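PDB 3BKW: S-adenosylmethionine dependent methyltransferase from Mesorhizobium loti, which probably transfers a methyl group from S-adenosylmethionine to an acceptor molecule. Local coordinates for residues R46-G51 / L101-D106; G55-W60 / F108-S113; A96-L101 / S114-Y119; A124-T129 / G138-S143. All blocks are in the same frame, centred on the assembly; numbering follows the deposited sequence.

Contact 1 (R46-G51 / L101-D106); sequences RIVDLG and LHLPQD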
# COMPACT_ATOMS: atom_id res chain seq x y z
N ARG A 46 -8.39 -7.62 25.47
CA ARG A 46 -8.80 -6.29 25.89
C ARG A 46 -8.79 -5.50 24.58
O ARG A 46 -7.76 -5.47 23.89
CB ARG A 46 -7.81 -5.71 26.86
CG ARG A 46 -7.65 -6.56 28.14
CD ARG A 46 -6.45 -6.09 28.92
NE ARG A 46 -5.23 -6.35 28.15
CZ ARG A 46 -4.05 -5.79 28.38
NH1 ARG A 46 -3.84 -4.95 29.39
NH2 ARG A 46 -3.04 -6.10 27.59
N ILE A 47 -9.93 -4.90 24.24
CA ILE A 47 -10.12 -4.24 22.95
C ILE A 47 -10.63 -2.82 23.09
O ILE A 47 -11.48 -2.55 23.95
CB ILE A 47 -11.14 -5.05 22.10
CG1 ILE A 47 -10.73 -6.52 21.98
CG2 ILE A 47 -11.33 -4.41 20.70
CD1 ILE A 47 -11.72 -7.42 21.22
N VAL A 48 -10.12 -1.92 22.24
CA VAL A 48 -10.64 -0.56 22.15
C VAL A 48 -11.18 -0.36 20.73
O VAL A 48 -10.49 -0.71 19.77
CB VAL A 48 -9.63 0.54 22.58
CG1 VAL A 48 -8.35 0.51 21.75
CG2 VAL A 48 -10.30 1.92 22.54
N ASP A 49 -12.39 0.20 20.62
CA ASP A 49 -13.05 0.49 19.37
C ASP A 49 -13.07 1.99 19.21
O ASP A 49 -13.77 2.67 19.95
CB ASP A 49 -14.47 -0.10 19.37
CG ASP A 49 -15.20 0.10 18.07
OD1 ASP A 49 -14.70 0.82 17.20
OD2 ASP A 49 -16.27 -0.50 17.90
N LEU A 50 -12.29 2.50 18.25
CA LEU A 50 -12.17 3.94 18.02
C LEU A 50 -13.20 4.38 16.99
O LEU A 50 -13.06 4.07 15.80
CB LEU A 50 -10.74 4.30 17.57
CG LEU A 50 -9.57 3.84 18.43
CD1 LEU A 50 -8.23 4.12 17.76
CD2 LEU A 50 -9.62 4.49 19.78
N GLY A 51 -14.23 5.09 17.46
CA GLY A 51 -15.34 5.57 16.61
C GLY A 51 -16.34 4.43 16.54
O GLY A 51 -16.73 3.97 15.46
N LEU A 101 -7.20 12.31 21.36
CA LEU A 101 -7.29 11.01 22.01
C LEU A 101 -6.20 10.74 23.04
O LEU A 101 -5.01 10.97 22.77
CB LEU A 101 -7.23 9.89 20.95
CG LEU A 101 -7.36 8.42 21.39
CD1 LEU A 101 -8.75 8.11 21.93
CD2 LEU A 101 -6.98 7.45 20.26
N HIS A 102 -6.64 10.26 24.20
CA HIS A 102 -5.76 9.83 25.26
C HIS A 102 -6.19 8.40 25.61
O HIS A 102 -7.38 8.11 25.68
CB HIS A 102 -5.83 10.79 26.45
CG HIS A 102 -5.30 12.15 26.14
ND1 HIS A 102 -6.10 13.18 25.68
CD2 HIS A 102 -4.04 12.65 26.18
CE1 HIS A 102 -5.36 14.25 25.47
NE2 HIS A 102 -4.11 13.96 25.77
N LEU A 103 -5.21 7.51 25.77
CA LEU A 103 -5.47 6.12 26.12
C LEU A 103 -4.46 5.71 27.18
O LEU A 103 -3.29 6.14 27.11
CB LEU A 103 -5.36 5.19 24.90
CG LEU A 103 -6.45 5.23 23.82
CD1 LEU A 103 -6.08 4.27 22.67
CD2 LEU A 103 -7.81 4.87 24.40
N PRO A 104 -4.88 4.87 28.16
CA PRO A 104 -3.94 4.38 29.14
C PRO A 104 -2.92 3.44 28.50
O PRO A 104 -3.26 2.68 27.59
CB PRO A 104 -4.84 3.63 30.14
CG PRO A 104 -6.00 3.24 29.37
CD PRO A 104 -6.24 4.34 28.41
N GLN A 105 -1.69 3.52 28.97
CA GLN A 105 -0.58 2.76 28.41
C GLN A 105 -0.71 1.26 28.69
O GLN A 105 -1.23 0.89 29.75
CB GLN A 105 0.73 3.26 29.04
CG GLN A 105 2.01 2.72 28.42
CD GLN A 105 3.27 3.18 29.16
OE1 GLN A 105 3.22 4.00 30.08
NE2 GLN A 105 4.42 2.64 28.75
N ASP A 106 -0.29 0.43 27.73
CA ASP A 106 -0.20 -1.03 27.90
C ASP A 106 -1.51 -1.65 28.43
O ASP A 106 -1.50 -2.53 29.30
CB ASP A 106 0.99 -1.26 28.88
CG ASP A 106 1.41 -2.71 29.02
OD1 ASP A 106 1.22 -3.51 28.09
OD2 ASP A 106 1.95 -3.06 30.09

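Contact 2 (G55-W60 / F108-S113); sequences GWFCRW and FDLAYS. With EDO (1,2-ethanediol), chain F.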
# COMPACT_ATOMS: atom_id res chain seq x y z
N GLY A 55 -22.06 0.73 18.42
CA GLY A 55 -21.42 -0.38 19.12
C GLY A 55 -21.54 -1.75 18.50
O GLY A 55 -21.37 -2.75 19.19
N TRP A 56 -21.78 -1.81 17.18
CA TRP A 56 -21.94 -3.09 16.48
C TRP A 56 -20.72 -4.01 16.67
O TRP A 56 -20.88 -5.19 17.00
CB TRP A 56 -22.17 -2.89 14.98
CG TRP A 56 -23.38 -2.16 14.58
CD1 TRP A 56 -23.45 -0.89 14.07
CD2 TRP A 56 -24.73 -2.65 14.62
NE1 TRP A 56 -24.75 -0.56 13.80
CE2 TRP A 56 -25.56 -1.62 14.11
CE3 TRP A 56 -25.31 -3.86 15.03
CZ2 TRP A 56 -26.96 -1.76 14.01
CZ3 TRP A 56 -26.71 -4.00 14.93
CH2 TRP A 56 -27.52 -2.95 14.43
N PHE A 57 -19.52 -3.45 16.49
CA PHE A 57 -18.30 -4.21 16.66
C PHE A 57 -18.09 -4.58 18.14
O PHE A 57 -17.62 -5.70 18.43
CB PHE A 57 -17.05 -3.49 16.10
CG PHE A 57 -15.78 -4.18 16.46
CD1 PHE A 57 -15.33 -5.26 15.73
CD2 PHE A 57 -15.06 -3.78 17.59
CE1 PHE A 57 -14.15 -5.94 16.08
CE2 PHE A 57 -13.89 -4.44 17.95
CZ PHE A 57 -13.43 -5.52 17.19
N CYS A 58 -18.38 -3.64 19.04
CA CYS A 58 -18.22 -3.86 20.49
C CYS A 58 -19.00 -5.10 20.93
O CYS A 58 -18.45 -5.97 21.63
CB CYS A 58 -18.67 -2.65 21.30
SG CYS A 58 -17.61 -1.23 21.04
N ARG A 59 -20.27 -5.18 20.51
CA ARG A 59 -21.11 -6.33 20.81
C ARG A 59 -20.62 -7.61 20.14
O ARG A 59 -20.62 -8.66 20.77
CB ARG A 59 -22.58 -6.08 20.48
CG ARG A 59 -23.23 -5.08 21.45
CD ARG A 59 -24.72 -4.95 21.22
NE ARG A 59 -25.04 -4.33 19.94
CZ ARG A 59 -24.88 -3.03 19.66
NH1 ARG A 59 -24.43 -2.17 20.56
NH2 ARG A 59 -25.20 -2.59 18.44
N TRP A 60 -20.19 -7.52 18.88
CA TRP A 60 -19.61 -8.68 18.18
C TRP A 60 -18.41 -9.23 18.95
O TRP A 60 -18.31 -10.43 19.18
CB TRP A 60 -19.22 -8.34 16.72
CG TRP A 60 -18.53 -9.47 16.01
CD1 TRP A 60 -19.12 -10.44 15.28
CD2 TRP A 60 -17.12 -9.76 16.00
NE1 TRP A 60 -18.17 -11.31 14.80
CE2 TRP A 60 -16.94 -10.94 15.25
CE3 TRP A 60 -16.00 -9.14 16.57
CZ2 TRP A 60 -15.67 -11.50 15.01
CZ3 TRP A 60 -14.73 -9.69 16.34
CH2 TRP A 60 -14.59 -10.87 15.58
N PHE A 108 -4.42 -2.49 26.16
CA PHE A 108 -5.21 -3.20 25.14
C PHE A 108 -4.37 -4.15 24.33
O PHE A 108 -3.19 -3.93 24.12
CB PHE A 108 -5.93 -2.19 24.23
CG PHE A 108 -6.85 -1.30 24.97
CD1 PHE A 108 -8.12 -1.74 25.31
CD2 PHE A 108 -6.42 -0.05 25.41
CE1 PHE A 108 -8.97 -0.93 26.04
CE2 PHE A 108 -7.27 0.77 26.13
CZ PHE A 108 -8.56 0.32 26.46
N ASP A 109 -5.00 -5.23 23.88
CA ASP A 109 -4.37 -6.21 23.01
C ASP A 109 -4.72 -5.93 21.55
O ASP A 109 -4.01 -6.36 20.65
CB ASP A 109 -4.87 -7.61 23.37
CG ASP A 109 -4.59 -7.95 24.79
OD1 ASP A 109 -3.39 -8.01 25.14
OD2 ASP A 109 -5.55 -8.13 25.56
N LEU A 110 -5.86 -5.25 21.32
CA LEU A 110 -6.34 -4.93 19.98
C LEU A 110 -7.00 -3.57 19.97
O LEU A 110 -7.80 -3.28 20.84
CB LEU A 110 -7.39 -5.98 19.55
CG LEU A 110 -8.18 -5.77 18.24
CD1 LEU A 110 -7.23 -5.70 17.04
CD2 LEU A 110 -9.25 -6.83 18.07
N ALA A 111 -6.64 -2.76 18.97
CA ALA A 111 -7.33 -1.52 18.67
C ALA A 111 -8.01 -1.72 17.32
O ALA A 111 -7.40 -2.20 16.36
CB ALA A 111 -6.38 -0.34 18.65
N TYR A 112 -9.30 -1.42 17.26
CA TYR A 112 -10.12 -1.52 16.06
C TYR A 112 -10.75 -0.19 15.72
O TYR A 112 -11.12 0.55 16.61
CB TYR A 112 -11.23 -2.53 16.30
CG TYR A 112 -12.26 -2.68 15.18
CD1 TYR A 112 -12.04 -3.57 14.12
CD2 TYR A 112 -13.44 -1.91 15.18
CE1 TYR A 112 -13.01 -3.71 13.09
CE2 TYR A 112 -14.41 -2.05 14.16
CZ TYR A 112 -14.18 -2.96 13.13
OH TYR A 112 -15.17 -3.08 12.14
N SER A 113 -10.88 0.11 14.43
CA SER A 113 -11.58 1.30 14.00
C SER A 113 -12.17 1.15 12.61
O SER A 113 -11.45 0.87 11.66
CB SER A 113 -10.65 2.50 14.02
OG SER A 113 -11.36 3.69 13.70
C1 EDO F . -1.06 -8.45 22.74
O1 EDO F . -1.07 -8.51 24.16
C2 EDO F . -1.14 -9.87 22.18
O2 EDO F . -2.48 -10.40 22.32

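Contact 3 (A96-L101 / S114-Y119); sequences ADLDKL and SLALHY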
# COMPACT_ATOMS: atom_id res chain seq x y z
N ALA A 96 -15.35 10.43 23.56
CA ALA A 96 -13.97 10.81 23.24
C ALA A 96 -13.88 11.50 21.89
O ALA A 96 -14.66 11.21 20.99
CB ALA A 96 -13.05 9.61 23.27
N ASP A 97 -12.90 12.40 21.78
CA ASP A 97 -12.60 13.13 20.55
C ASP A 97 -11.34 12.47 20.02
O ASP A 97 -10.28 12.58 20.63
CB ASP A 97 -12.34 14.61 20.86
CG ASP A 97 -12.05 15.45 19.60
OD1 ASP A 97 -11.92 14.92 18.47
OD2 ASP A 97 -11.95 16.69 19.76
N LEU A 98 -11.45 11.78 18.88
CA LEU A 98 -10.28 11.09 18.29
C LEU A 98 -9.13 12.03 17.88
O LEU A 98 -7.98 11.57 17.77
CB LEU A 98 -10.68 10.19 17.13
CG LEU A 98 -11.65 9.03 17.41
CD1 LEU A 98 -11.84 8.23 16.12
CD2 LEU A 98 -11.21 8.11 18.56
N ASP A 99 -9.42 13.32 17.66
CA ASP A 99 -8.39 14.34 17.41
C ASP A 99 -7.59 14.71 18.65
O ASP A 99 -6.52 15.28 18.52
CB ASP A 99 -9.00 15.63 16.84
CG ASP A 99 -9.55 15.45 15.45
OD1 ASP A 99 -8.82 14.93 14.59
OD2 ASP A 99 -10.69 15.89 15.20
N LYS A 100 -8.13 14.42 19.84
CA LYS A 100 -7.48 14.71 21.13
C LYS A 100 -7.47 13.44 21.99
O LYS A 100 -7.68 13.50 23.20
CB LYS A 100 -8.25 15.83 21.84
CG LYS A 100 -8.46 17.11 21.04
CD LYS A 100 -9.29 18.10 21.84
N LEU A 101 -7.20 12.31 21.36
CA LEU A 101 -7.29 11.01 22.01
C LEU A 101 -6.20 10.74 23.04
O LEU A 101 -5.01 10.97 22.77
CB LEU A 101 -7.23 9.89 20.95
CG LEU A 101 -7.36 8.42 21.39
CD1 LEU A 101 -8.75 8.11 21.93
CD2 LEU A 101 -6.98 7.45 20.26
N SER A 114 -13.48 1.33 12.50
CA SER A 114 -14.18 1.28 11.22
C SER A 114 -14.55 2.68 10.73
O SER A 114 -15.36 3.37 11.35
CB SER A 114 -15.45 0.45 11.34
OG SER A 114 -16.23 0.55 10.16
N LEU A 115 -13.91 3.09 9.64
CA LEU A 115 -14.28 4.30 8.91
C LEU A 115 -14.36 5.57 9.74
O LEU A 115 -15.32 6.35 9.65
CB LEU A 115 -15.60 4.01 8.17
CG LEU A 115 -15.61 2.79 7.24
CD1 LEU A 115 -16.99 2.63 6.58
CD2 LEU A 115 -14.49 2.87 6.21
N ALA A 116 -13.35 5.75 10.57
CA ALA A 116 -13.22 6.93 11.44
C ALA A 116 -11.95 7.74 11.21
O ALA A 116 -11.97 8.95 11.32
CB ALA A 116 -13.27 6.50 12.92
N LEU A 117 -10.83 7.07 10.92
CA LEU A 117 -9.54 7.72 10.86
C LEU A 117 -9.35 8.67 9.70
O LEU A 117 -8.54 9.59 9.82
CB LEU A 117 -8.38 6.74 10.96
CG LEU A 117 -8.31 5.87 12.22
CD1 LEU A 117 -6.87 5.32 12.28
CD2 LEU A 117 -8.67 6.54 13.51
N HIS A 118 -10.14 8.52 8.63
CA HIS A 118 -10.10 9.50 7.54
C HIS A 118 -10.63 10.88 7.93
O HIS A 118 -10.47 11.82 7.16
CB HIS A 118 -10.71 9.00 6.23
CG HIS A 118 -12.10 8.46 6.36
ND1 HIS A 118 -12.35 7.12 6.49
CD2 HIS A 118 -13.30 9.08 6.40
CE1 HIS A 118 -13.65 6.92 6.57
NE2 HIS A 118 -14.25 8.09 6.55
N TYR A 119 -11.27 11.01 9.10
CA TYR A 119 -11.71 12.31 9.63
C TYR A 119 -10.74 12.95 10.63
O TYR A 119 -10.99 14.06 11.10
CB TYR A 119 -13.10 12.17 10.26
CG TYR A 119 -14.14 11.61 9.31
CD1 TYR A 119 -14.39 12.23 8.07
CD2 TYR A 119 -14.87 10.46 9.63
CE1 TYR A 119 -15.34 11.71 7.17
CE2 TYR A 119 -15.84 9.95 8.72
CZ TYR A 119 -16.06 10.59 7.50
OH TYR A 119 -16.98 10.11 6.57
O HOH W 1 -9.44 16.50 12.48
O HOH W 2 -12.26 14.60 13.42

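Contact 4 (A124-T129 / G138-S143); sequences ARLFRT and GHFVFS. With EDO (1,2-ethanediol), chain E.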
# COMPACT_ATOMS: atom_id res chain seq x y z
N ALA A 124 -0.99 10.64 12.51
CA ALA A 124 0.26 10.15 13.11
C ALA A 124 0.23 10.24 14.64
O ALA A 124 0.64 9.29 15.32
CB ALA A 124 1.49 10.88 12.55
N ARG A 125 -0.32 11.33 15.17
CA ARG A 125 -0.49 11.50 16.63
C ARG A 125 -1.37 10.38 17.18
O ARG A 125 -1.04 9.75 18.18
CB ARG A 125 -1.07 12.88 16.96
CG ARG A 125 -1.31 13.15 18.43
CD ARG A 125 -1.77 14.57 18.64
NE ARG A 125 -1.86 14.97 20.05
CZ ARG A 125 -2.87 14.72 20.88
NH1 ARG A 125 -3.94 14.01 20.50
NH2 ARG A 125 -2.81 15.16 22.14
N LEU A 126 -2.49 10.14 16.50
CA LEU A 126 -3.40 9.04 16.89
C LEU A 126 -2.67 7.68 16.85
O LEU A 126 -2.81 6.89 17.78
CB LEU A 126 -4.68 9.06 16.05
CG LEU A 126 -5.73 7.98 16.35
CD1 LEU A 126 -7.17 8.48 16.08
CD2 LEU A 126 -5.45 6.68 15.60
N PHE A 127 -1.90 7.42 15.80
CA PHE A 127 -1.14 6.17 15.71
C PHE A 127 -0.17 6.00 16.89
O PHE A 127 -0.06 4.91 17.45
CB PHE A 127 -0.31 6.10 14.41
CG PHE A 127 -1.10 5.99 13.12
CD1 PHE A 127 -2.42 5.54 13.08
CD2 PHE A 127 -0.46 6.23 11.91
CE1 PHE A 127 -3.10 5.39 11.87
CE2 PHE A 127 -1.12 6.10 10.69
CZ PHE A 127 -2.43 5.66 10.67
N ARG A 128 0.53 7.07 17.26
CA ARG A 128 1.45 7.01 18.41
C ARG A 128 0.71 6.71 19.71
O ARG A 128 1.20 5.95 20.55
CB ARG A 128 2.29 8.27 18.54
CG ARG A 128 3.21 8.47 17.34
CD ARG A 128 4.08 9.69 17.51
NE ARG A 128 3.39 11.00 17.62
CZ ARG A 128 3.17 11.86 16.62
NH1 ARG A 128 3.51 11.59 15.37
NH2 ARG A 128 2.57 13.03 16.88
N THR A 129 -0.48 7.29 19.85
CA THR A 129 -1.33 7.07 21.02
C THR A 129 -1.79 5.62 21.09
O THR A 129 -1.73 4.99 22.15
CB THR A 129 -2.51 8.06 21.01
OG1 THR A 129 -1.97 9.38 21.18
CG2 THR A 129 -3.49 7.80 22.14
N GLY A 138 0.52 -6.55 20.34
CA GLY A 138 -0.86 -6.17 20.08
C GLY A 138 -1.04 -5.68 18.67
O GLY A 138 -0.06 -5.35 18.00
N HIS A 139 -2.31 -5.61 18.22
CA HIS A 139 -2.65 -5.21 16.85
C HIS A 139 -3.57 -4.00 16.77
O HIS A 139 -4.28 -3.70 17.71
CB HIS A 139 -3.30 -6.34 16.07
CG HIS A 139 -2.37 -7.49 15.80
ND1 HIS A 139 -2.23 -8.54 16.67
CD2 HIS A 139 -1.54 -7.74 14.77
CE1 HIS A 139 -1.35 -9.40 16.18
NE2 HIS A 139 -0.91 -8.94 15.03
N PHE A 140 -3.48 -3.31 15.64
CA PHE A 140 -4.34 -2.19 15.28
C PHE A 140 -4.88 -2.54 13.90
O PHE A 140 -4.09 -2.68 12.97
CB PHE A 140 -3.53 -0.89 15.29
CG PHE A 140 -4.32 0.36 14.96
CD1 PHE A 140 -5.70 0.48 15.17
CD2 PHE A 140 -3.62 1.49 14.55
CE1 PHE A 140 -6.38 1.67 14.90
CE2 PHE A 140 -4.30 2.67 14.30
CZ PHE A 140 -5.66 2.76 14.47
N VAL A 141 -6.19 -2.71 13.80
CA VAL A 141 -6.85 -3.11 12.57
C VAL A 141 -7.91 -2.07 12.27
O VAL A 141 -8.78 -1.79 13.11
CB VAL A 141 -7.47 -4.51 12.71
CG1 VAL A 141 -8.21 -4.92 11.43
CG2 VAL A 141 -6.40 -5.54 13.05
N PHE A 142 -7.82 -1.43 11.11
CA PHE A 142 -8.74 -0.38 10.78
C PHE A 142 -9.06 -0.24 9.30
O PHE A 142 -8.27 -0.66 8.44
CB PHE A 142 -8.21 0.96 11.34
CG PHE A 142 -6.93 1.46 10.69
CD1 PHE A 142 -6.99 2.34 9.61
CD2 PHE A 142 -5.66 1.06 11.15
CE1 PHE A 142 -5.82 2.85 9.01
CE2 PHE A 142 -4.47 1.57 10.55
CZ PHE A 142 -4.56 2.46 9.47
N SER A 143 -10.23 0.36 9.04
CA SER A 143 -10.66 0.67 7.69
C SER A 143 -10.80 2.17 7.55
O SER A 143 -11.18 2.87 8.50
CB SER A 143 -11.98 -0.00 7.36
OG SER A 143 -13.00 0.41 8.25
C1 EDO E . 2.62 15.03 13.22
O1 EDO E . 2.00 14.03 14.03
C2 EDO E . 4.11 15.09 13.53
O2 EDO E . 4.76 13.81 13.37

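Contact 1 (R46-G51 / L101-D106)
L50 and L101 meet through one methyl each, CD2 of L50 lying 4.0 Å from CD2 of L101. The two side chains cross at about a right angle. Two residues back along the strand, V48 touches L103 through single methyls: CG2 of V48 is 4.3 Å from CD2 of L103. R46, V48 and L50 alternate along the strand, which puts all three on the face that meets the loop. The loop runs back nearly antiparallel to the strand, with end-to-end directions 163° apart.

The polar contact is at the far end. R46 bends at chi3 (-65°), and this turns its guanidinium to the end of the loop. NH1 of R46 meets the carbonyl O of D106 at 3.4 Å, near the guanidinium plane. This hydrogen bond is weak. The stronger partners of R46 are S135 and D109, both reached by NH2, D109 as a salt bridge. S135 OG also bonds OD1 of D106, so one hydroxyl ties both side chains together.

Strand 46-50 lies in the sheet between strands 68-73 and 108-114. Helix 56-63 covers its other face through I47 and D49. On the loop side, L50, L101 and L103 also touch helix 123-133.

Contact 2 (G55-W60 / F108-S113)
F57 lies flat on Y112, ring over ring, in a face-to-face stack. The centroid of the F57 ring is 3.6 Å from that of the Y112 ring, and the planes differ by only 8°. Both side chains leave their backbones with CG anti to N (chi1 171° for F57, 174° for Y112).

CB of F57 already touches the stack, 3.6 Å from CE2 of Y112. CG of F57 comes closest, 3.4 Å from the same CE2. The ring then divides over its partner. CD1 of F57 sits 3.7 Å from CZ of Y112. On the other branch, CD2 of F57 is 3.5 Å from CD2 of Y112. CE1 of F57 follows over CD1 of Y112, and CE2 of F57 reaches back to CG and CB of Y112. At the tip, CZ of F57 is 3.7 Å from CG of Y112. The same CZ meets L110, whose CD2 approaches the ring edge at 4.5 Å.

A leucine in place of F57 would probably leave one face of the Y112 ring poorly covered and let that ring shift.

W32 touches both rings, and F57 also packs on I47 and D49. A glycine-rich loop links strand 46-50 to the helix that starts after G55. This strand-loop-helix unit is characteristic of Rossmann-like methyltransferases, whose loop commonly binds S-adenosylmethionine.

Contact 3 (A96-L101 / S114-Y119)
L98 reaches A116 because its CG is anti to the carbonyl carbon (chi1 -61°) and CD1 then runs on fully extended (chi2 -177°). CD1 of L98 ends 3.9 Å from CB of A116. The same methyl is 4.4 Å from CD2 of L117. D99 turns the same way at its first torsion (chi1 -68°), which brings its carboxylate near the carbonyl of Y119.

That second pairing is made through water. OD1 of D99 and the carbonyl O of Y119 are 4.2 Å apart, and neither can donate a proton to the other while the aspartate is charged. Two waters fill the role of donor. Water 1 donates to OD1 of D99 at 2.7 Å and also to O of Y119. Water 2 donates to OD2 of D99, and its bond to O of Y119 is 2.7 Å long. Both carboxylate oxygens and the carbonyl are thus joined in one bridge.

D97 fixes the backbone that carries D99. Its OD1 accepts from N of D99 at 3.1 Å, meeting it from above the carboxylate plane, in an Asx turn. N of K100 bonds back to O of D97.

Both loops leave the C-terminal ends of parallel strands, 91-95 and 108-114. L98 and L117 rest on L126 of helix 123-133. L117 also touches F140 of strand 138-145, and the backbone of L115 bonds to that of S143 there.

Contact 4 (A124-T129 / G138-S143)
F127 meets F140 through CD1 and F142 through CZ. CD1 of F127 is 3.6 Å from CE2 of F140 and lies at the edge of the F140 ring. CZ of F127 is 4.0 Å from CZ of F142. The rings of F127 and F142 meet obliquely, with planes at 40°. L126 adds a methyl beside them, CD2 lying 4.1 Å from CZ of F140.

The two strand residues also hold each other. CD2 of F142 sits 3.6 Å above the F140 ring, over its centre. F142 can reach this place because its CG lies between the backbone N and the carbonyl carbon (chi1 67°).

With an alanine here in place of F127, a gap is likely to open at the edge of F140, and CZ of F142 would probably lose its partner on helix 123-133.

Further out, A200 and L201 of helix 194-203 pack on F127, and L117 touches both L126 and F140. R128 turns to the outer side and binds an ethanediol, probably from the crystallisation liquor.

Segment 124-129 of helix 123-133 runs roughly against strand segment 138-143, their axes at 146°. The helix joins the parallel neighbours 108-114 and 138-145, a beta-alpha-beta crossover of the Rossmann-like sheet.

Contacts 2 and 4 are buried, contact 1 is partly buried and contact 3 lies at the surface. Contacts 1, 2 and 4 all reach the main sheet, through its neighbouring strands 46-50, 108-114 and 138-145. Helix 56-63 covers one face of the sheet in contact 2. Contact 4 uses helix 123-133, which contacts 1 and 3 also touch. Chemistry follows place. The buried pair rests on aromatic rings, stacked in contact 2 and tilted in contact 4. Contact 1 shifts from aliphatic to polar along its length. Contact 3 joins two loops by a small apolar patch and water. Contacts 1 and 3 share L101.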